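Local structure of exoglucanase A (Cellulomonas fimi, 7CBD) at residues E160-C163 and Q164-A167; L211-E214 and V215-T219; T219-G222 and F223-D227; F268-I271 and D272-A275; R279-A283 and A284-S288. The protein hydrolyses 1,4-beta-D-glucosidic linkages of cellulose with inversion of anomeric configuration, releasing cellobiose from non-reducing chain ends, through the family 6 catalytic domain held in this chain. All blocks are in the same frame, centred on the assembly; numbering follows the deposited sequence. Where two conformers were deposited one is given.

Contact 1 (E160-C163 and Q164-A167); sequences EPAC and QQAA
Gln165 N donates to Pro161 O at 2.9 Å, one of four successive i to i+4 bonds that open helix 161-182 behind an N-cap at Glu160. The others run from Gln164 N to Glu160 O, from Ala166 N to Ala162 O and from Ala167 N to Cys163 O. In one of its two deposited conformers Glu160 turns its carboxylate back so that OE2 accepts from Ala162 N at 2.9 Å, met on the anti side and 34° out of the carboxylate plane. A water donates both to Pro161 O and, at 3.1 Å, to Gln164 OE1, so the proline carbonyl has a second donor besides the helix bond. With CG anti to the carbonyl carbon (chi1 -64°) and the chain extended, Gln164 runs back past Glu160 O and the CA of Pro161, and its NE2 reaches Ile158 O, tying the helix to the residues before it. Gln165 follows a similar course one position on: its CG lies 3.2 Å from Pro161 O, and its OE1 3.6 Å from Ala162 CA. The buried Cys163 forms a disulfide with Cys101, and its side chain is about 8 Å from that of Asp149, the predicted proton donor. On the side where Ala166 touches Cys101, the methyl carbon CB of Ala166 sits 3.3 Å from Ala162 O.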
loop_
_atom_site.group_PDB
_atom_site.type_symbol
_atom_site.label_atom_id
_atom_site.label_comp_id
_atom_site.label_asym_id
_atom_site.label_seq_id
_atom_site.Cartn_x
_atom_site.Cartn_y
_atom_site.Cartn_z
ATOM N N GLU A 160 -11.909 -5.103 19.408
ATOM C CA GLU A 160 -10.625 -5.071 20.096
ATOM C C GLU A 160 -10.534 -3.798 20.928
ATOM O O GLU A 160 -10.723 -2.702 20.386
ATOM C CB GLU A 160 -9.482 -5.132 19.090
ATOM C CG GLU A 160 -8.120 -4.676 19.621
ATOM C CD GLU A 160 -7.670 -5.409 20.879
ATOM O OE1 GLU A 160 -7.928 -6.626 21.011
ATOM O OE2 GLU A 160 -7.047 -4.759 21.742
ATOM N N PRO A 161 -10.281 -3.894 22.236
ATOM C CA PRO A 161 -10.185 -2.674 23.060
ATOM C C PRO A 161 -9.216 -1.630 22.526
ATOM O O PRO A 161 -9.502 -0.432 22.612
ATOM C CB PRO A 161 -9.783 -3.218 24.437
ATOM C CG PRO A 161 -10.390 -4.596 24.467
ATOM C CD PRO A 161 -10.280 -5.123 23.054
ATOM N N ALA A 162 -8.095 -2.051 21.942
ATOM C CA ALA A 162 -7.157 -1.081 21.388
ATOM C C ALA A 162 -7.794 -0.257 20.277
ATOM O O ALA A 162 -7.468 0.924 20.119
ATOM C CB ALA A 162 -5.912 -1.782 20.859
ATOM N N CYS A 163 -8.701 -0.851 19.498
ATOM C CA CYS A 163 -9.371 -0.085 18.452
ATOM C C CYS A 163 -10.435 0.847 19.021
ATOM O O CYS A 163 -10.625 1.952 18.506
ATOM C CB CYS A 163 -9.941 -1.008 17.373
ATOM S SG CYS A 163 -8.666 -1.808 16.370
ATOM N N GLN A 164 -11.127 0.426 20.086
ATOM C CA GLN A 164 -12.015 1.344 20.793
ATOM C C GLN A 164 -11.238 2.549 21.307
ATOM O O GLN A 164 -11.666 3.699 21.143
ATOM C CB GLN A 164 -12.688 0.611 21.953
ATOM C CG GLN A 164 -13.591 -0.510 21.504
ATOM C CD GLN A 164 -13.871 -1.500 22.606
ATOM O OE1 GLN A 164 -13.744 -1.176 23.791
ATOM N NE2 GLN A 164 -14.273 -2.711 22.230
ATOM N N GLN A 165 -10.076 2.296 21.919
ATOM C CA GLN A 165 -9.246 3.370 22.452
ATOM C C GLN A 165 -8.751 4.282 21.341
ATOM O O GLN A 165 -8.671 5.504 21.517
ATOM C CB GLN A 165 -8.050 2.774 23.202
ATOM C CG GLN A 165 -8.413 1.996 24.463
ATOM C CD GLN A 165 -7.375 0.933 24.838
ATOM O OE1 GLN A 165 -6.289 0.858 24.250
ATOM N NE2 GLN A 165 -7.717 0.098 25.815
ATOM N N ALA A 166 -8.426 3.704 20.184
ATOM C CA ALA A 166 -7.839 4.476 19.095
ATOM C C ALA A 166 -8.880 5.280 18.331
ATOM O O ALA A 166 -8.537 6.303 17.730
ATOM C CB ALA A 166 -7.089 3.547 18.135
ATOM N N ALA A 167 -10.141 4.834 18.345
ATOM C CA ALA A 167 -11.192 5.421 17.512
ATOM C C ALA A 167 -11.257 6.941 17.548
ATOM O O ALA A 167 -11.218 7.558 16.471
ATOM C CB ALA A 167 -12.550 4.766 17.808
HETATM O O HOH W 1 -11.249 0.043 25.193
#

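Contact 2 (L211-E214 and V215-T219); sequences LFAE and VAKST
Leu211 and Val215 meet one turn apart near the C-terminal end of helix 202-218, a mostly buried contact, where the helix packs on helix 161-182. Val215 N donates to Leu211 O at 3.0 Å, and beside that bond Val215 CG2, placed next to its own backbone N, comes within 3.4 Å of the same oxygen. In one of its two deposited conformers Leu211 also brings CD2 to 4.0 Å from Val215 CG2, the two side chains crossing at a slant. The regular bonds continue from Ala216 N to Phe212 O and from Lys217 N to Ala213 O, but the next, from Ser218 N to Glu214 O, is weak. Hydroxyls then take over. Ser218 OG, turned between its backbone N and carbonyl carbon (chi1 78°), donates to Val215 O at 2.7 Å, on a lone pair of that carbonyl, in its plane. Thr219 OG1 donates to Ala216 O at 2.7 Å, and Thr219 N adds a 3.0 Å bond to the same oxygen. Lys217, bent at chi3, lays its CE 3.4 Å from Ala213 O. Its NZ stays 6.7 Å from Glu214 OE2, too far for a salt bridge; Glu214 instead pairs through OE1 with Arg171 of helix 161-182. As helical N-H donors run out, serine and threonine hydroxyls help satisfy the last carbonyls, while the carboxylate of Glu214 pairs across to the next helix.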
loop_
_atom_site.group_PDB
_atom_site.type_symbol
_atom_site.label_atom_id
_atom_site.label_comp_id
_atom_site.label_asym_id
_atom_site.label_seq_id
_atom_site.Cartn_x
_atom_site.Cartn_y
_atom_site.Cartn_z
ATOM N N LEU A 211 -18.392 6.022 7.127
ATOM C CA LEU A 211 -17.428 6.616 8.047
ATOM C C LEU A 211 -16.486 7.576 7.327
ATOM O O LEU A 211 -16.135 8.630 7.868
ATOM C CB LEU A 211 -16.649 5.525 8.779
ATOM C CG LEU A 211 -15.742 6.015 9.909
ATOM C CD1 LEU A 211 -15.785 5.022 11.068
ATOM C CD2 LEU A 211 -14.324 6.221 9.432
ATOM N N PHE A 212 -16.053 7.229 6.111
ATOM C CA PHE A 212 -15.226 8.160 5.349
ATOM C C PHE A 212 -15.960 9.469 5.084
ATOM O O PHE A 212 -15.363 10.551 5.159
ATOM C CB PHE A 212 -14.782 7.514 4.035
ATOM C CG PHE A 212 -13.734 6.444 4.212
ATOM C CD1 PHE A 212 -12.581 6.695 4.943
ATOM C CD2 PHE A 212 -13.907 5.185 3.659
ATOM C CE1 PHE A 212 -11.618 5.714 5.112
ATOM C CE2 PHE A 212 -12.945 4.194 3.827
ATOM C CZ PHE A 212 -11.793 4.464 4.550
ATOM N N ALA A 213 -17.259 9.392 4.780
ATOM C CA ALA A 213 -18.030 10.614 4.571
ATOM C C ALA A 213 -18.130 11.435 5.851
ATOM O O ALA A 213 -18.047 12.667 5.808
ATOM C CB ALA A 213 -19.413 10.288 4.014
ATOM N N GLU A 214 -18.318 10.775 7.002
ATOM C CA GLU A 214 -18.338 11.504 8.268
ATOM C C GLU A 214 -17.022 12.234 8.490
ATOM O O GLU A 214 -17.006 13.395 8.920
ATOM C CB GLU A 214 -18.584 10.545 9.427
ATOM C CG GLU A 214 -19.960 9.936 9.433
ATOM C CD GLU A 214 -20.141 8.920 10.544
ATOM O OE1 GLU A 214 -19.237 8.798 11.401
ATOM O OE2 GLU A 214 -21.188 8.243 10.557
ATOM N N VAL A 215 -15.907 11.559 8.224
ATOM C CA VAL A 215 -14.607 12.197 8.382
ATOM C C VAL A 215 -14.486 13.398 7.449
ATOM O O VAL A 215 -14.082 14.490 7.866
ATOM C CB VAL A 215 -13.476 11.175 8.184
ATOM C CG1 VAL A 215 -12.119 11.876 8.116
ATOM C CG2 VAL A 215 -13.518 10.146 9.312
ATOM N N ALA A 216 -14.880 13.229 6.184
ATOM C CA ALA A 216 -14.864 14.356 5.253
ATOM C C ALA A 216 -15.659 15.542 5.798
ATOM O O ALA A 216 -15.178 16.684 5.805
ATOM C CB ALA A 216 -15.418 13.912 3.898
ATOM N N LYS A 217 -16.885 15.289 6.262
ATOM C CA LYS A 217 -17.742 16.370 6.730
ATOM C C LYS A 217 -17.208 17.038 7.994
ATOM O O LYS A 217 -17.594 18.176 8.285
ATOM C CB LYS A 217 -19.176 15.869 6.910
ATOM C CG LYS A 217 -19.869 15.599 5.581
ATOM C CD LYS A 217 -21.286 15.080 5.755
ATOM C CE LYS A 217 -21.294 13.639 6.209
ATOM N NZ LYS A 217 -22.655 13.055 6.086
ATOM N N SER A 218 -16.316 16.371 8.737
ATOM C CA SER A 218 -15.699 16.963 9.921
ATOM C C SER A 218 -14.552 17.910 9.586
ATOM O O SER A 218 -14.134 18.679 10.456
ATOM C CB SER A 218 -15.181 15.875 10.868
ATOM O OG SER A 218 -13.949 15.327 10.399
ATOM N N THR A 219 -14.024 17.865 8.367
ATOM C CA THR A 219 -12.916 18.737 8.006
ATOM C C THR A 219 -13.429 20.141 7.682
ATOM O O THR A 219 -14.617 20.354 7.429
ATOM C CB THR A 219 -12.137 18.169 6.811
ATOM O OG1 THR A 219 -12.947 18.247 5.630
ATOM C CG2 THR A 219 -11.707 16.721 7.058
#

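Contact 3 (T219-G222 and F223-D227); sequences TTAG and FASID
The loop between helix 202-218 and strand 228-231, an alpha-to-beta connection of the family 6 distorted beta/alpha barrel, folds back on itself through Thr219, Gly222 and Ser225, the last closing a short 3-10 turn. Ser225 N donates to Gly222 O at 3.0 Å and nearly straight (163°), approaching from above the carbonyl plane. In one of its two deposited conformers Ser225 OG lies 2.7 Å from Thr219 OG1 and 3.2 Å from Gly222 O, the latter at best a weak bond. A water 2.7 Å from Ser225 OG also accepts from Ala221 N, and Ala221 CB packs 3.5 Å from that hydroxyl. A second water accepts from Ala224 N at 3.0 Å and bonds weakly to Ala221 O, supplementing the long, weak Ala224 N to Ala221 O bond. Gly222 has a positive phi of 68°, where a beta carbon would collide with Phe223 N at 2.7 Å. Phe223 turns its ring onto Ala213 and Ala216 of the preceding helix and meets Phe286 edge-to-face. A valine in place of Thr219 would probably leave Ser225 OG without its hydroxyl partner and Ala216 O with the backbone N-H of that residue alone. Hydroxyls and water thus link the polar side of the turn, while Phe223 supplies apolar contact with the helix.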
loop_
_atom_site.group_PDB
_atom_site.type_symbol
_atom_site.label_atom_id
_atom_site.label_comp_id
_atom_site.label_asym_id
_atom_site.label_seq_id
_atom_site.Cartn_x
_atom_site.Cartn_y
_atom_site.Cartn_z
ATOM N N THR A 219 -14.024 17.865 8.367
ATOM C CA THR A 219 -12.916 18.737 8.006
ATOM C C THR A 219 -13.429 20.141 7.682
ATOM O O THR A 219 -14.617 20.354 7.429
ATOM C CB THR A 219 -12.137 18.169 6.811
ATOM O OG1 THR A 219 -12.947 18.247 5.630
ATOM C CG2 THR A 219 -11.707 16.721 7.058
ATOM N N THR A 220 -12.521 21.120 7.683
ATOM C CA THR A 220 -12.974 22.478 7.388
ATOM C C THR A 220 -13.410 22.634 5.933
ATOM O O THR A 220 -14.319 23.419 5.644
ATOM C CB THR A 220 -11.918 23.522 7.754
ATOM O OG1 THR A 220 -10.727 23.277 7.004
ATOM C CG2 THR A 220 -11.599 23.479 9.237
ATOM N N ALA A 221 -12.784 21.912 5.005
ATOM C CA ALA A 221 -13.160 22.029 3.600
ATOM C C ALA A 221 -14.192 20.993 3.158
ATOM O O ALA A 221 -14.591 20.989 1.987
ATOM C CB ALA A 221 -11.921 21.970 2.706
ATOM N N GLY A 222 -14.627 20.111 4.053
ATOM C CA GLY A 222 -15.628 19.129 3.671
ATOM C C GLY A 222 -15.076 18.125 2.680
ATOM O O GLY A 222 -13.926 17.680 2.773
ATOM N N PHE A 223 -15.905 17.771 1.697
ATOM C CA PHE A 223 -15.515 16.731 0.753
ATOM C C PHE A 223 -14.279 17.114 -0.051
ATOM O O PHE A 223 -13.517 16.235 -0.462
ATOM C CB PHE A 223 -16.697 16.350 -0.137
ATOM C CG PHE A 223 -17.748 15.557 0.592
ATOM C CD1 PHE A 223 -17.552 14.211 0.858
ATOM C CD2 PHE A 223 -18.904 16.166 1.059
ATOM C CE1 PHE A 223 -18.501 13.479 1.560
ATOM C CE2 PHE A 223 -19.858 15.442 1.759
ATOM C CZ PHE A 223 -19.657 14.097 2.007
ATOM N N ALA A 224 -14.030 18.409 -0.247
ATOM C CA ALA A 224 -12.845 18.830 -0.990
ATOM C C ALA A 224 -11.538 18.428 -0.311
ATOM O O ALA A 224 -10.484 18.440 -0.962
ATOM C CB ALA A 224 -12.868 20.343 -1.197
ATOM N N SER A 225 -11.575 18.089 0.978
ATOM C CA SER A 225 -10.353 17.723 1.692
ATOM C C SER A 225 -9.729 16.440 1.178
ATOM O O SER A 225 -8.527 16.230 1.380
ATOM C CB SER A 225 -10.649 17.545 3.177
ATOM O OG SER A 225 -11.108 18.754 3.745
ATOM N N ILE A 226 -10.519 15.571 0.557
ATOM C CA ILE A 226 -10.070 14.255 0.124
ATOM C C ILE A 226 -10.130 14.205 -1.394
ATOM O O ILE A 226 -11.215 14.262 -1.984
ATOM C CB ILE A 226 -10.928 13.145 0.751
ATOM C CG1 ILE A 226 -10.802 13.172 2.278
ATOM C CG2 ILE A 226 -10.533 11.789 0.204
ATOM C CD1 ILE A 226 -11.829 12.317 2.997
ATOM N N ASP A 227 -8.966 14.071 -2.026
ATOM C CA ASP A 227 -8.915 14.037 -3.483
ATOM C C ASP A 227 -9.240 12.663 -4.051
ATOM O O ASP A 227 -9.761 12.564 -5.170
ATOM C CB ASP A 227 -7.535 14.488 -3.941
ATOM C CG ASP A 227 -7.289 15.937 -3.618
ATOM O OD1 ASP A 227 -7.837 16.811 -4.323
ATOM O OD2 ASP A 227 -6.567 16.203 -2.643
HETATM O O HOH W 2 -10.067 20.728 5.333
HETATM O O HOH W 3 -16.137 20.408 -0.912
#

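Contact 4 (F268-I271 and D272-A275); sequences FDEI and DYTA
Asp269 OD1 accepts from Asp272 N at 2.9 Å and 166°, the capping bond of an N-cap that starts helix 270-283. CG between the backbone N and the carbonyl carbon (chi1 57°) brings the carboxylate over the first turn, where OD1 meets the amide nearly in line with its own C-O bond. Tyr273 N follows with a bond to Asp269 O, and Thr274 N with one to Glu270 O. Thr274 OG1 folds back onto the helix, 2.8 Å from Glu270 O and 3.1 Å from Ile271 O, and Ser356 OG also bonds Ile271 O. The carboxylates of Asp269 and Asp272 are turned 51° apart, with OD1 of Asp269 only 3.3 Å from OD2 of Asp272. A water that accepts from Phe268 N lies 2.7 Å from Asp272 OD2. Glu270, bent at chi2, runs alongside Tyr273 in the same direction, its OE1 3.6 Å from Tyr273 CD2 and its carboxylate inclined to the ring plane.

Second-shell groups fix these side chains: Glu241 N donates to Asp269 OD2, Ser231 and Ser196 bond the two oxygens of Glu270, and Tyr273 OH bonds Ile193 O. With an alanine in place of Asp269, the amides of Asp272 and Glu241 would probably lose their acceptor and the first turn of the helix its cap. Several acidic groups thus gather at a helix N-terminus, whose dipole and N-H donors would be expected to offset part of their mutual repulsion.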
loop_
_atom_site.group_PDB
_atom_site.type_symbol
_atom_site.label_atom_id
_atom_site.label_comp_id
_atom_site.label_asym_id
_atom_site.label_seq_id
_atom_site.Cartn_x
_atom_site.Cartn_y
_atom_site.Cartn_z
ATOM N N PHE A 268 -13.030 -10.212 -5.447
ATOM C CA PHE A 268 -11.876 -11.100 -5.499
ATOM C C PHE A 268 -10.581 -10.362 -5.814
ATOM O O PHE A 268 -9.503 -10.962 -5.742
ATOM C CB PHE A 268 -12.049 -12.147 -6.607
ATOM C CG PHE A 268 -13.149 -13.159 -6.378
ATOM C CD1 PHE A 268 -13.924 -13.184 -5.226
ATOM C CD2 PHE A 268 -13.385 -14.116 -7.355
ATOM C CE1 PHE A 268 -14.915 -14.148 -5.064
ATOM C CE2 PHE A 268 -14.362 -15.077 -7.195
ATOM C CZ PHE A 268 -15.133 -15.093 -6.053
ATOM N N ASP A 269 -10.654 -9.095 -6.201
ATOM C CA ASP A 269 -9.461 -8.383 -6.643
ATOM C C ASP A 269 -9.690 -6.889 -6.491
ATOM O O ASP A 269 -10.789 -6.440 -6.160
ATOM C CB ASP A 269 -9.063 -8.776 -8.074
ATOM C CG ASP A 269 -10.171 -8.544 -9.086
ATOM O OD1 ASP A 269 -10.801 -7.473 -9.035
ATOM O OD2 ASP A 269 -10.389 -9.425 -9.952
ATOM N N GLU A 270 -8.628 -6.125 -6.736
ATOM C CA GLU A 270 -8.654 -4.704 -6.424
ATOM C C GLU A 270 -9.301 -3.869 -7.515
ATOM O O GLU A 270 -9.809 -2.785 -7.220
ATOM C CB GLU A 270 -7.246 -4.207 -6.084
ATOM C CG GLU A 270 -6.689 -4.834 -4.802
ATOM C CD GLU A 270 -7.556 -4.544 -3.584
ATOM O OE1 GLU A 270 -7.515 -3.402 -3.082
ATOM O OE2 GLU A 270 -8.292 -5.450 -3.131
ATOM N N ILE A 271 -9.305 -4.343 -8.762
ATOM C CA ILE A 271 -10.106 -3.674 -9.786
ATOM C C ILE A 271 -11.573 -3.677 -9.381
ATOM O O ILE A 271 -12.250 -2.642 -9.406
ATOM C CB ILE A 271 -9.886 -4.324 -11.166
ATOM C CG1 ILE A 271 -8.485 -3.994 -11.702
ATOM C CG2 ILE A 271 -10.967 -3.887 -12.156
ATOM C CD1 ILE A 271 -8.207 -2.518 -11.851
ATOM N N ASP A 272 -12.082 -4.838 -8.977
ATOM C CA ASP A 272 -13.481 -4.903 -8.576
ATOM C C ASP A 272 -13.724 -4.117 -7.294
ATOM O O ASP A 272 -14.763 -3.464 -7.147
ATOM C CB ASP A 272 -13.919 -6.360 -8.443
ATOM C CG ASP A 272 -13.886 -7.102 -9.775
ATOM O OD1 ASP A 272 -13.830 -6.438 -10.831
ATOM O OD2 ASP A 272 -13.909 -8.348 -9.774
ATOM N N TYR A 273 -12.762 -4.150 -6.370
ATOM C CA TYR A 273 -12.922 -3.457 -5.099
ATOM C C TYR A 273 -12.955 -1.942 -5.290
ATOM O O TYR A 273 -13.798 -1.257 -4.704
ATOM C CB TYR A 273 -11.803 -3.879 -4.139
ATOM C CG TYR A 273 -11.872 -3.166 -2.815
ATOM C CD1 TYR A 273 -12.977 -3.307 -1.980
ATOM C CD2 TYR A 273 -10.836 -2.340 -2.400
ATOM C CE1 TYR A 273 -13.044 -2.630 -0.772
ATOM C CE2 TYR A 273 -10.897 -1.661 -1.205
ATOM C CZ TYR A 273 -12.007 -1.808 -0.395
ATOM O OH TYR A 273 -12.100 -1.132 0.795
ATOM N N THR A 274 -12.060 -1.397 -6.120
ATOM C CA THR A 274 -12.072 0.049 -6.345
ATOM C C THR A 274 -13.354 0.502 -7.044
ATOM O O THR A 274 -13.885 1.575 -6.734
ATOM C CB THR A 274 -10.820 0.515 -7.100
ATOM O OG1 THR A 274 -10.622 -0.279 -8.275
ATOM C CG2 THR A 274 -9.576 0.432 -6.215
ATOM N N ALA A 275 -13.880 -0.301 -7.975
ATOM C CA ALA A 275 -15.161 0.039 -8.594
ATOM C C ALA A 275 -16.280 0.030 -7.560
ATOM O O ALA A 275 -17.134 0.927 -7.536
ATOM C CB ALA A 275 -15.481 -0.932 -9.734
HETATM O O HOH W 4 -14.514 -10.042 -7.827
#

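Contact 5 (R279-A283 and A284-S288); sequences RLLVA and AGFPS
Leu281 O is gripped by Phe286 N at 3.1 Å (158°) and, weakly, by Ala284 N. With the 3.0 Å bond from Gly285 N to Val282 O, which comes from well above the carbonyl plane, this makes the Schellman motif that ends helix 270-283. Ala284 N gives its stronger bond to Leu280 O at 2.9 Å. Gly285 takes a phi of 132°, where a beta carbon would be jammed against the carbonyl oxygen of Ala284, so the reversal depends on its having no side chain. The chain then doubles back and brings Phe286 against the last turn. Leu281 O lies in the plane of the Phe286 ring, at its edge, 3.3 Å from CD2, and Leu281 CD2 packs 3.8 Å from CE2 of that ring. On the neighbouring flank Val282 CA makes a C-H...O contact of 3.3 Å with Phe286 O, while Val282 CG2 reaches Ser288 CA at 3.7 Å. Phe286 also meets Phe229 edge-to-face, and Leu281 touches Phe212 of helix 202-218. The carbonyls of Leu280, Leu281 and Val282 thus find backbone donors in the following loop, while the Phe286 ring is buried beside them.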
loop_
_atom_site.group_PDB
_atom_site.type_symbol
_atom_site.label_atom_id
_atom_site.label_comp_id
_atom_site.label_asym_id
_atom_site.label_seq_id
_atom_site.Cartn_x
_atom_site.Cartn_y
_atom_site.Cartn_z
ATOM N N ARG A 279 -18.396 3.507 -6.145
ATOM C CA ARG A 279 -19.853 3.609 -6.108
ATOM C C ARG A 279 -20.335 3.999 -4.718
ATOM O O ARG A 279 -21.084 4.969 -4.554
ATOM C CB ARG A 279 -20.482 2.272 -6.503
ATOM C CG ARG A 279 -20.449 1.942 -7.980
ATOM C CD ARG A 279 -21.319 0.722 -8.290
ATOM N NE ARG A 279 -20.785 -0.514 -7.715
ATOM C CZ ARG A 279 -19.967 -1.342 -8.356
ATOM N NH1 ARG A 279 -19.583 -1.066 -9.592
ATOM N NH2 ARG A 279 -19.531 -2.443 -7.759
ATOM N N LEU A 280 -19.910 3.248 -3.701
ATOM C CA LEU A 280 -20.414 3.480 -2.353
ATOM C C LEU A 280 -19.997 4.846 -1.824
ATOM O O LEU A 280 -20.776 5.514 -1.130
ATOM C CB LEU A 280 -19.925 2.387 -1.406
ATOM C CG LEU A 280 -20.483 0.989 -1.648
ATOM C CD1 LEU A 280 -19.840 0.021 -0.687
ATOM C CD2 LEU A 280 -21.993 0.970 -1.508
ATOM N N LEU A 281 -18.767 5.268 -2.115
ATOM C CA LEU A 281 -18.309 6.563 -1.627
ATOM C C LEU A 281 -19.115 7.694 -2.248
ATOM O O LEU A 281 -19.517 8.633 -1.551
ATOM C CB LEU A 281 -16.819 6.732 -1.905
ATOM C CG LEU A 281 -15.929 5.859 -1.015
ATOM C CD1 LEU A 281 -14.551 5.699 -1.646
ATOM C CD2 LEU A 281 -15.832 6.417 0.409
ATOM N N VAL A 282 -19.387 7.611 -3.552
ATOM C CA VAL A 282 -20.215 8.631 -4.189
ATOM C C VAL A 282 -21.606 8.643 -3.570
ATOM O O VAL A 282 -22.148 9.701 -3.235
ATOM C CB VAL A 282 -20.264 8.428 -5.713
ATOM C CG1 VAL A 282 -21.305 9.350 -6.343
ATOM C CG2 VAL A 282 -18.893 8.666 -6.314
ATOM N N ALA A 283 -22.196 7.462 -3.386
ATOM C CA ALA A 283 -23.517 7.391 -2.775
ATOM C C ALA A 283 -23.518 7.970 -1.365
ATOM O O ALA A 283 -24.526 8.541 -0.925
ATOM C CB ALA A 283 -24.007 5.945 -2.775
ATOM N N ALA A 284 -22.394 7.867 -0.656
ATOM C CA ALA A 284 -22.278 8.375 0.706
ATOM C C ALA A 284 -22.037 9.876 0.768
ATOM O O ALA A 284 -22.036 10.435 1.871
ATOM C CB ALA A 284 -21.164 7.637 1.453
ATOM N N GLY A 285 -21.804 10.536 -0.369
ATOM C CA GLY A 285 -21.698 11.982 -0.390
ATOM C C GLY A 285 -20.501 12.533 -1.140
ATOM O O GLY A 285 -20.444 13.737 -1.390
ATOM N N PHE A 286 -19.541 11.685 -1.505
ATOM C CA PHE A 286 -18.370 12.165 -2.220
ATOM C C PHE A 286 -18.734 12.517 -3.658
ATOM O O PHE A 286 -19.617 11.894 -4.251
ATOM C CB PHE A 286 -17.273 11.098 -2.205
ATOM C CG PHE A 286 -16.579 10.991 -0.881
ATOM C CD1 PHE A 286 -15.490 11.804 -0.591
ATOM C CD2 PHE A 286 -17.051 10.126 0.101
ATOM C CE1 PHE A 286 -14.867 11.739 0.643
ATOM C CE2 PHE A 286 -16.430 10.058 1.338
ATOM C CZ PHE A 286 -15.332 10.867 1.606
ATOM N N PRO A 287 -18.069 13.511 -4.244
ATOM C CA PRO A 287 -18.329 13.834 -5.649
ATOM C C PRO A 287 -17.812 12.724 -6.550
ATOM O O PRO A 287 -16.839 12.034 -6.236
ATOM C CB PRO A 287 -17.548 15.133 -5.866
ATOM C CG PRO A 287 -16.412 15.055 -4.877
ATOM C CD PRO A 287 -16.994 14.342 -3.670
ATOM N N SER A 288 -18.480 12.552 -7.693
ATOM C CA SER A 288 -18.101 11.486 -8.616
ATOM C C SER A 288 -16.675 11.638 -9.131
ATOM O O SER A 288 -16.095 10.659 -9.618
ATOM C CB SER A 288 -19.097 11.405 -9.775
ATOM O OG SER A 288 -19.067 12.586 -10.552
#

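Contacts 1 and 4 open helices with acidic N-caps; contacts 2 and 5 close helices, by hydroxyl bonds and by a glycine reversal respectively. Contacts 2 and 4 are buried, contacts 1, 3 and 5 partly buried. Contact 3 continues directly from contact 2, sharing Thr219, and contacts 4 and 5 lie at the two ends of helix 270-283. Contacts 2, 3 and 5 form one packed cluster: Ala216 CB lies 3.7 Å from Phe223 CD1 and 3.8 Å from Phe286 CZ. Contacts 1 and 4 lie outside it, contact 4 adjoining contact 5 only in sequence. A carboxylate caps each helix start, with close acidic groups only at contact 4, whereas hydroxyls, backbone turns and aromatic rings dominate the helix ends.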